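Local coordinates for peroxisomal fatty acid beta-oxidation multifunctional protein MFP2 (Arabidopsis thaliana, PDB 2WTB) that hydrates long-chain enoyl-CoA and oxidises 3-hydroxyacyl-CoA with NAD as cofactor in the peroxisomal beta-oxidation of fatty acids during seed germination, at residues R444-H449 with L460-T465; V392-E397 with I422-T427; G320-S325 with F450-H455; V399-S404 with S428-N433. All coordinates share one frame; numbering follows the deposited sequence.

Contact 1: residues R444-H449 with L460-T465; sequences RIVGAH and LEIVRT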
# COMPACT_ATOMS: atom_id res chain seq x y z
N ARG A 444 1.38 27.80 -12.30
CA ARG A 444 2.52 26.90 -12.23
C ARG A 444 2.85 26.49 -10.80
O ARG A 444 3.67 25.60 -10.57
CB ARG A 444 3.76 27.56 -12.85
CG ARG A 444 3.78 27.59 -14.36
CD ARG A 444 5.16 27.96 -14.87
NE ARG A 444 5.45 29.38 -14.72
CZ ARG A 444 6.68 29.89 -14.64
NH1 ARG A 444 7.73 29.08 -14.66
NH2 ARG A 444 6.85 31.20 -14.51
N ILE A 445 2.20 27.13 -9.83
CA ILE A 445 2.49 26.87 -8.42
C ILE A 445 1.59 25.78 -7.85
O ILE A 445 0.36 25.90 -7.87
CB ILE A 445 2.38 28.16 -7.58
CG1 ILE A 445 3.54 29.10 -7.90
CG2 ILE A 445 2.37 27.82 -6.10
CD1 ILE A 445 3.37 30.49 -7.34
N VAL A 446 2.21 24.72 -7.35
CA VAL A 446 1.49 23.58 -6.82
C VAL A 446 2.15 23.07 -5.54
O VAL A 446 3.30 23.42 -5.25
CB VAL A 446 1.42 22.43 -7.85
CG1 VAL A 446 2.80 21.85 -8.10
CG2 VAL A 446 0.44 21.35 -7.40
N GLY A 447 1.43 22.26 -4.77
CA GLY A 447 1.95 21.73 -3.53
C GLY A 447 2.38 20.28 -3.64
O GLY A 447 1.56 19.39 -3.88
N ALA A 448 3.67 20.03 -3.46
CA ALA A 448 4.20 18.68 -3.43
C ALA A 448 4.56 18.32 -1.99
O ALA A 448 5.70 18.50 -1.55
CB ALA A 448 5.42 18.55 -4.34
N HIS A 449 3.58 17.82 -1.25
CA HIS A 449 3.74 17.60 0.18
C HIS A 449 4.20 16.19 0.50
O HIS A 449 3.50 15.21 0.23
CB HIS A 449 2.43 17.90 0.91
CG HIS A 449 2.57 17.97 2.40
ND1 HIS A 449 1.99 17.04 3.24
CD2 HIS A 449 3.22 18.84 3.19
CE1 HIS A 449 2.28 17.35 4.49
NE2 HIS A 449 3.03 18.44 4.49
N LEU A 460 2.13 10.86 -1.01
CA LEU A 460 2.46 12.17 -1.53
C LEU A 460 1.19 12.99 -1.70
O LEU A 460 0.29 12.59 -2.43
CB LEU A 460 3.19 12.06 -2.87
CG LEU A 460 3.30 13.37 -3.66
CD1 LEU A 460 4.01 14.44 -2.83
CD2 LEU A 460 4.02 13.14 -4.98
N GLU A 461 1.12 14.12 -1.02
CA GLU A 461 -0.02 15.02 -1.16
C GLU A 461 0.25 16.06 -2.25
O GLU A 461 1.09 16.93 -2.08
CB GLU A 461 -0.33 15.72 0.16
CG GLU A 461 -1.34 15.01 1.03
CD GLU A 461 -1.74 15.83 2.24
OE1 GLU A 461 -0.93 16.68 2.69
OE2 GLU A 461 -2.87 15.65 2.75
N ILE A 462 -0.48 15.95 -3.36
CA ILE A 462 -0.44 16.97 -4.39
C ILE A 462 -1.49 18.02 -4.07
O ILE A 462 -2.68 17.78 -4.23
CB ILE A 462 -0.71 16.38 -5.79
CG1 ILE A 462 0.41 15.42 -6.19
CG2 ILE A 462 -0.85 17.48 -6.82
CD1 ILE A 462 0.18 14.77 -7.53
N VAL A 463 -1.03 19.17 -3.59
CA VAL A 463 -1.94 20.24 -3.18
C VAL A 463 -2.20 21.22 -4.32
O VAL A 463 -1.32 21.97 -4.72
CB VAL A 463 -1.38 21.01 -1.97
CG1 VAL A 463 -2.37 22.07 -1.52
CG2 VAL A 463 -1.07 20.06 -0.83
N ARG A 464 -3.43 21.19 -4.84
CA ARG A 464 -3.82 22.08 -5.92
C ARG A 464 -4.45 23.35 -5.35
O ARG A 464 -4.99 23.34 -4.25
CB ARG A 464 -4.84 21.39 -6.83
CG ARG A 464 -6.27 21.56 -6.36
CD ARG A 464 -7.09 20.30 -6.50
NE ARG A 464 -7.70 20.17 -7.82
CZ ARG A 464 -8.86 19.54 -8.04
NH1 ARG A 464 -9.52 19.01 -7.03
NH2 ARG A 464 -9.35 19.47 -9.27
N THR A 465 -4.39 24.44 -6.11
CA THR A 465 -5.09 25.65 -5.73
C THR A 465 -6.23 25.87 -6.71
O THR A 465 -6.51 25.01 -7.54
CB THR A 465 -4.17 26.88 -5.75
OG1 THR A 465 -2.90 26.54 -5.18
CG2 THR A 465 -4.78 28.00 -4.94
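The beta hairpin of strands 445-450 and 459-464 pairs Gly447 with Val463 and His449 with Glu461 in the NAD-binding domain. Both are antiparallel hydrogen-bonded pairs. Gly447 N gives to Val463 O at 2.8 Å, and Val463 N returns a bond to Gly447 O at 2.6 Å. His449 N donates to Glu461 O at 2.8 Å, and Glu461 N to His449 O at 2.9 Å. Val463 CB comes within 3.7 Å of Gly447 CA, a close fit that relies on Gly447 having no side chain. On this face His449 and Glu461 run side by side and point the same way. The ring carries its CG anti to the backbone N (chi1 -169°), and ND1 lies 3.0 Å from Glu461 OE1, with ring and carboxylate planes 47° apart. The pair is consistent with the catalytic His-Glu pair known in 3-hydroxyacyl-CoA dehydrogenases. Glu461 OE2 is held by the backbone N of Ala497 and Val498. On the other face Ala448 sits opposite Ile462, and Val446 CG2 touches Ile462 CG2 at 4.1 Å. Helix 470-482 covers this face, with Leu476 on Val446 and Leu477 on Ile462. Strands 422-425 and 486-491 flank the hairpin.

Contact 2: residues V392-E397 with I422-T427; sequences VDMVIE and ILASNT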
# COMPACT_ATOMS: atom_id res chain seq x y z
N VAL A 392 15.92 23.65 -15.65
CA VAL A 392 15.10 22.82 -14.77
C VAL A 392 13.65 22.74 -15.22
O VAL A 392 13.05 23.74 -15.60
CB VAL A 392 15.16 23.33 -13.31
CG1 VAL A 392 14.48 22.33 -12.39
CG2 VAL A 392 16.59 23.55 -12.88
N ASP A 393 13.09 21.53 -15.15
CA ASP A 393 11.71 21.29 -15.57
C ASP A 393 10.73 21.34 -14.40
O ASP A 393 9.52 21.49 -14.60
CB ASP A 393 11.60 19.94 -16.29
CG ASP A 393 12.32 19.93 -17.62
OD1 ASP A 393 12.63 21.02 -18.14
OD2 ASP A 393 12.58 18.82 -18.15
N MET A 394 11.25 21.21 -13.19
CA MET A 394 10.43 21.28 -11.98
C MET A 394 11.24 21.63 -10.74
O MET A 394 12.31 21.08 -10.51
CB MET A 394 9.70 19.96 -11.74
CG MET A 394 8.99 19.92 -10.39
SD MET A 394 8.21 18.34 -10.03
CE MET A 394 7.51 18.71 -8.42
N VAL A 395 10.71 22.54 -9.94
CA VAL A 395 11.36 22.96 -8.71
C VAL A 395 10.51 22.60 -7.49
O VAL A 395 9.29 22.77 -7.51
CB VAL A 395 11.61 24.48 -8.70
CG1 VAL A 395 12.15 24.91 -7.34
CG2 VAL A 395 12.57 24.87 -9.81
N ILE A 396 11.17 22.11 -6.45
CA ILE A 396 10.51 21.84 -5.18
C ILE A 396 11.23 22.57 -4.06
O ILE A 396 12.39 22.29 -3.77
CB ILE A 396 10.48 20.33 -4.86
CG1 ILE A 396 9.81 19.55 -5.99
CG2 ILE A 396 9.77 20.09 -3.53
CD1 ILE A 396 9.72 18.06 -5.73
N GLU A 397 10.53 23.52 -3.44
CA GLU A 397 11.11 24.29 -2.35
C GLU A 397 10.82 23.64 -1.00
O GLU A 397 9.66 23.39 -0.67
CB GLU A 397 10.60 25.73 -2.38
CG GLU A 397 10.81 26.51 -1.10
CD GLU A 397 9.67 26.31 -0.12
OE1 GLU A 397 8.50 26.39 -0.55
OE2 GLU A 397 9.95 26.08 1.08
N ILE A 422 7.69 23.82 -13.42
CA ILE A 422 6.72 23.70 -12.33
C ILE A 422 7.25 24.31 -11.04
O ILE A 422 8.37 24.00 -10.62
CB ILE A 422 6.31 22.24 -12.10
CG1 ILE A 422 5.55 21.70 -13.31
CG2 ILE A 422 5.46 22.11 -10.84
CD1 ILE A 422 5.25 20.22 -13.24
N LEU A 423 6.46 25.17 -10.41
CA LEU A 423 6.86 25.84 -9.19
C LEU A 423 6.21 25.19 -7.96
O LEU A 423 5.28 25.74 -7.38
CB LEU A 423 6.52 27.33 -9.25
CG LEU A 423 7.52 28.24 -9.98
CD1 LEU A 423 8.23 27.52 -11.12
CD2 LEU A 423 6.84 29.51 -10.48
N ALA A 424 6.72 24.03 -7.58
CA ALA A 424 6.14 23.25 -6.50
C ALA A 424 6.77 23.57 -5.15
O ALA A 424 7.95 23.92 -5.07
CB ALA A 424 6.25 21.76 -6.80
N SER A 425 5.97 23.45 -4.10
CA SER A 425 6.45 23.70 -2.74
C SER A 425 6.11 22.55 -1.80
O SER A 425 5.03 21.97 -1.87
CB SER A 425 5.88 25.00 -2.19
OG SER A 425 6.08 25.09 -0.79
N ASN A 426 7.05 22.25 -0.90
CA ASN A 426 6.87 21.21 0.10
C ASN A 426 6.32 21.79 1.40
O ASN A 426 6.32 21.14 2.45
CB ASN A 426 8.20 20.49 0.34
CG ASN A 426 8.13 19.49 1.48
OD1 ASN A 426 7.33 18.56 1.46
ND2 ASN A 426 8.99 19.67 2.48
N THR A 427 5.83 23.03 1.33
CA THR A 427 5.28 23.71 2.49
C THR A 427 4.24 22.86 3.20
O THR A 427 3.57 22.03 2.58
CB THR A 427 4.65 25.07 2.11
OG1 THR A 427 4.13 25.70 3.29
CG2 THR A 427 3.53 24.86 1.10
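Glu397 has CG anti to its backbone N (chi1 163°) and then bends at chi2 (-87°), which swings its carboxylate over to Ser425. Ser425 OG is also anti to its own N (chi1 166°), and it donates to Glu397 OE1 at 2.8 Å, on the syn side but somewhat out of the carboxylate plane. The same OG accepts from Thr427 N at 3.0 Å, forming an ST turn. Beneath these groups, parallel strands 394-397 and 422-425 of the Rossmann-type sheet share backbone bonds. These reach Asp393 and Asn426 just beyond the strand ends: Ile422 N bonds to Asp393 O, and Asn426 N to Glu397 O, 2.9 Å. The face of Met394, Ile422, Ile396 and Ala424 is apolar: the extended Met394 chain lays CG against Ile422 CB at 3.9 Å and ends with CE 3.7 Å from Ala424 CB. Helix 403-416 completes this beta-alpha-beta unit and supplies Lys406, whose NZ forms a salt bridge with Glu397 OE2. An alanine at Ser425 would probably leave Glu397 OE1 without this donor and Thr427 N without its acceptor, freeing the turn to shift. The buried carboxylate is thus met at both oxygens, and the lysine and hydroxyl would probably favour its charged form.

Contact 3: residues G320-S325 with F450-H455; sequences GGLMGS and FFSPAH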
# COMPACT_ATOMS: atom_id res chain seq x y z
N GLY A 320 18.11 21.45 1.06
CA GLY A 320 19.34 20.92 1.62
C GLY A 320 19.16 20.44 3.04
O GLY A 320 19.96 19.66 3.55
N GLY A 321 18.09 20.91 3.68
CA GLY A 321 17.79 20.52 5.05
C GLY A 321 17.40 19.06 5.15
O GLY A 321 17.77 18.24 4.30
N LEU A 322 16.64 18.72 6.19
CA LEU A 322 16.24 17.34 6.41
C LEU A 322 15.18 16.90 5.41
O LEU A 322 15.27 15.84 4.81
CB LEU A 322 15.75 17.15 7.85
CG LEU A 322 15.27 15.75 8.25
CD1 LEU A 322 15.58 15.46 9.71
CD2 LEU A 322 13.78 15.57 7.96
N MET A 323 14.16 17.74 5.23
CA MET A 323 13.07 17.43 4.32
C MET A 323 13.53 17.52 2.87
O MET A 323 13.14 16.70 2.03
CB MET A 323 11.88 18.35 4.57
CG MET A 323 10.55 17.72 4.20
SD MET A 323 10.29 16.17 5.08
CE MET A 323 8.82 15.57 4.26
N GLY A 324 14.35 18.51 2.57
CA GLY A 324 14.88 18.69 1.23
C GLY A 324 15.75 17.52 0.80
O GLY A 324 15.53 16.93 -0.26
N SER A 325 16.73 17.17 1.63
CA SER A 325 17.64 16.07 1.32
C SER A 325 16.88 14.77 1.11
O SER A 325 17.33 13.88 0.38
CB SER A 325 18.68 15.90 2.43
OG SER A 325 18.08 15.50 3.65
N PHE A 450 5.40 16.08 1.08
CA PHE A 450 5.96 14.79 1.45
C PHE A 450 5.92 14.60 2.96
O PHE A 450 5.80 15.57 3.72
CB PHE A 450 7.41 14.67 0.97
CG PHE A 450 7.55 14.58 -0.52
CD1 PHE A 450 7.50 15.72 -1.31
CD2 PHE A 450 7.77 13.36 -1.13
CE1 PHE A 450 7.65 15.64 -2.68
CE2 PHE A 450 7.91 13.27 -2.50
CZ PHE A 450 7.85 14.41 -3.28
N PHE A 451 6.03 13.35 3.40
CA PHE A 451 6.09 13.05 4.82
C PHE A 451 7.43 12.41 5.16
O PHE A 451 7.85 11.45 4.51
CB PHE A 451 4.93 12.13 5.20
CG PHE A 451 3.58 12.68 4.86
CD1 PHE A 451 3.09 12.58 3.56
CD2 PHE A 451 2.80 13.30 5.82
CE1 PHE A 451 1.85 13.09 3.24
CE2 PHE A 451 1.55 13.81 5.50
CZ PHE A 451 1.08 13.71 4.21
N SER A 452 8.10 12.96 6.16
CA SER A 452 9.40 12.45 6.57
C SER A 452 9.26 11.06 7.19
O SER A 452 8.33 10.81 7.96
CB SER A 452 10.06 13.40 7.57
OG SER A 452 11.34 12.95 7.95
N PRO A 453 10.18 10.14 6.84
CA PRO A 453 11.27 10.35 5.88
C PRO A 453 10.76 10.38 4.44
O PRO A 453 10.02 9.48 4.03
CB PRO A 453 12.17 9.13 6.09
CG PRO A 453 11.76 8.55 7.40
CD PRO A 453 10.30 8.84 7.51
N ALA A 454 11.16 11.40 3.69
CA ALA A 454 10.66 11.60 2.33
C ALA A 454 10.88 10.41 1.40
O ALA A 454 10.11 10.20 0.46
CB ALA A 454 11.27 12.86 1.73
N HIS A 455 11.93 9.63 1.66
CA HIS A 455 12.27 8.53 0.77
C HIS A 455 11.70 7.18 1.22
O HIS A 455 11.93 6.16 0.56
CB HIS A 455 13.79 8.44 0.56
CG HIS A 455 14.58 8.48 1.83
ND1 HIS A 455 15.43 7.46 2.21
CD2 HIS A 455 14.66 9.42 2.80
CE1 HIS A 455 16.00 7.77 3.37
NE2 HIS A 455 15.55 8.95 3.75
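Met323 pushes its CE methyl against the extended backbone of Phe450 to Ser452, where strand 445-450 runs into the loop. Met323 CE lies 3.1 Å from Phe450 O and 3.3 Å from Ser452 N, so it meets the backbone more closely than any side chain. Met323 CE also touches Phe450 CB at 3.7 Å. One bond back, Met323 SD rests on Ser452 CB, at 3.7 Å. Leu322 adds a smaller touch at the open edge, with CD2 3.6 Å from Ser452 OG. Ala454 points its CB toward the helix, 4.3 Å from Met323 O. The Met323 chain is bent at chi2 (57°) and extended again at chi3 (-172°), which carries the thioether from the helix out to the loop. An alanine at Met323 would probably open a gap between helix and loop and leave Phe450 CB and Ser452 CB without the thioether that packs on them.

The second shell sets both sides. Gly321 is the N-cap of helix 322-332, and Ser325 N bonds to Gly321 O at 3.1 Å in its first turn. Gly321 and Gly324 fit the GxGxxG pattern of a dinucleotide-binding Rossmann fold, consistent with the NAD-binding role of this domain. In the loop, the peptide before Pro453 is cis. Asn426 OD1 accepts from Phe450 N, and the Asn426 side chain also touches Met323. Phe450 turns its ring away from Met323, to Ile327 of helix 322-332 and Leu460 of strand 459-464. The contact joins the start of the first Rossmann helix to the loop between strands 445-450 and 459-464.

Contact 4: residues V399-S404 with S428-N433; sequences VIENIS and STIDLN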
# COMPACT_ATOMS: atom_id res chain seq x y z
N VAL A 399 12.20 24.83 2.22
CA VAL A 399 12.84 25.72 3.19
C VAL A 399 11.98 25.86 4.44
O VAL A 399 10.80 25.51 4.42
CB VAL A 399 13.12 27.10 2.55
CG1 VAL A 399 13.65 28.08 3.58
CG2 VAL A 399 14.10 26.96 1.41
N ILE A 400 12.57 26.36 5.52
CA ILE A 400 11.83 26.61 6.76
C ILE A 400 10.47 27.26 6.49
O ILE A 400 10.29 27.95 5.49
CB ILE A 400 12.62 27.51 7.72
CG1 ILE A 400 12.90 28.87 7.07
CG2 ILE A 400 13.92 26.84 8.15
CD1 ILE A 400 13.59 29.86 7.99
N GLU A 401 9.53 27.03 7.40
CA GLU A 401 8.18 27.57 7.24
C GLU A 401 8.13 29.07 7.52
O GLU A 401 7.50 29.52 8.48
CB GLU A 401 7.20 26.82 8.16
CG GLU A 401 7.08 25.34 7.85
CD GLU A 401 6.50 25.07 6.47
OE1 GLU A 401 5.39 25.57 6.19
OE2 GLU A 401 7.14 24.35 5.68
N ASN A 402 8.80 29.84 6.67
CA ASN A 402 8.82 31.29 6.77
C ASN A 402 8.23 31.93 5.52
O ASN A 402 8.81 31.82 4.43
CB ASN A 402 10.24 31.80 7.00
CG ASN A 402 10.35 33.31 6.95
OD1 ASN A 402 9.34 34.02 6.95
ND2 ASN A 402 11.58 33.81 6.90
N ILE A 403 7.09 32.59 5.67
CA ILE A 403 6.39 33.20 4.53
C ILE A 403 7.25 34.21 3.79
O ILE A 403 7.44 34.10 2.57
CB ILE A 403 5.09 33.89 4.98
CG1 ILE A 403 4.22 32.94 5.80
CG2 ILE A 403 4.33 34.41 3.77
CD1 ILE A 403 2.97 33.57 6.35
N SER A 404 7.77 35.19 4.52
CA SER A 404 8.62 36.22 3.94
C SER A 404 9.70 35.61 3.05
O SER A 404 9.96 36.10 1.95
CB SER A 404 9.27 37.05 5.05
OG SER A 404 10.25 37.93 4.53
N SER A 428 4.09 23.08 4.50
CA SER A 428 3.19 22.27 5.31
C SER A 428 2.20 23.12 6.10
O SER A 428 1.11 22.67 6.44
CB SER A 428 3.99 21.37 6.25
OG SER A 428 3.14 20.45 6.92
N THR A 429 2.60 24.35 6.40
CA THR A 429 1.80 25.21 7.27
C THR A 429 1.48 26.56 6.63
O THR A 429 0.85 27.41 7.25
CB THR A 429 2.53 25.47 8.60
OG1 THR A 429 3.74 26.20 8.35
CG2 THR A 429 2.86 24.16 9.29
N ILE A 430 1.92 26.75 5.39
CA ILE A 430 1.75 28.04 4.72
C ILE A 430 0.85 27.94 3.49
O ILE A 430 0.99 27.04 2.67
CB ILE A 430 3.10 28.67 4.34
CG1 ILE A 430 3.97 28.84 5.59
CG2 ILE A 430 2.90 30.00 3.65
CD1 ILE A 430 5.30 29.51 5.33
N ASP A 431 -0.08 28.89 3.39
CA ASP A 431 -1.00 28.97 2.26
C ASP A 431 -0.26 29.14 0.93
O ASP A 431 0.45 30.12 0.73
CB ASP A 431 -1.98 30.13 2.48
CG ASP A 431 -2.85 30.41 1.26
OD1 ASP A 431 -2.91 29.57 0.35
OD2 ASP A 431 -3.48 31.49 1.23
N LEU A 432 -0.43 28.18 0.03
CA LEU A 432 0.23 28.20 -1.27
C LEU A 432 -0.01 29.50 -2.04
O LEU A 432 0.85 29.96 -2.79
CB LEU A 432 -0.19 26.99 -2.11
CG LEU A 432 0.52 25.66 -1.86
CD1 LEU A 432 0.40 25.24 -0.41
CD2 LEU A 432 -0.04 24.59 -2.76
N ASN A 433 -1.19 30.09 -1.86
CA ASN A 433 -1.53 31.32 -2.57
C ASN A 433 -0.71 32.53 -2.14
O ASN A 433 -0.52 33.47 -2.92
CB ASN A 433 -3.03 31.62 -2.44
CG ASN A 433 -3.87 30.77 -3.37
OD1 ASN A 433 -4.91 30.24 -2.98
ND2 ASN A 433 -3.41 30.62 -4.61
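Glu401 reaches across to Ser428 and Thr429, joining two loops of the Rossmann-type domain that each lead from a strand into a helix. Its backbone forms the centre of an inverse gamma turn. The polar part is at OE1, where three donors converge. Thr429 OG1 gives the shortest bond, 2.8 Å, on the anti side of the carboxylate. Thr429 N at 3.1 Å and Ser428 N at 3.3 Å reach OE1 from above the carboxylate plane. The hydroxyl of Thr429 sits between its own N and carbonyl carbon (chi1 64°), beside the N-H that serves the same oxygen. Thr427 OG1 is a further partner of OE1. So many donors on one oxygen would probably stabilise the negative charge of the carboxylate. The second carboxylate oxygen is held less firmly: OE2 has a long, weak ion pair with Lys406.

Ile430 is the buried, packed centre of the contact. The exposed Glu401 and Ile403 cover it on the solvent side. Ile430 lays its CD1 across the start of helix 403-416, 3.6 Å from Ile403 N. The two isoleucine side chains cross at a slant, with Ile403 CG1 3.6 Å from Ile430 CD1 and 3.9 Å from Ile430 CG2.

All four contacts lie in the NAD-binding domain, away from the predicted active-site residues Glu119 and Glu139 of the hydratase region. Contact 1 holds the probable dehydrogenase His-Glu pair, contact 3 part of the probable dinucleotide-binding glycine motif. Contacts 1 and 2 belong to one sheet, with centres 9 Å apart. They share the border between strands 445-450 and 422-425, where Ala448 N probably bonds to Ser425 O at 2.8 Å. Contact 4 lies about 13 Å from each, between centres. It reaches contact 1 through His449 NE2 and Ser428 OG, 3.2 Å apart. Contact 3 is about 14 Å from contact 2, and Asn426 is their bridge. Contacts 3 and 4 do not touch; their nearest atoms are about 6 Å apart.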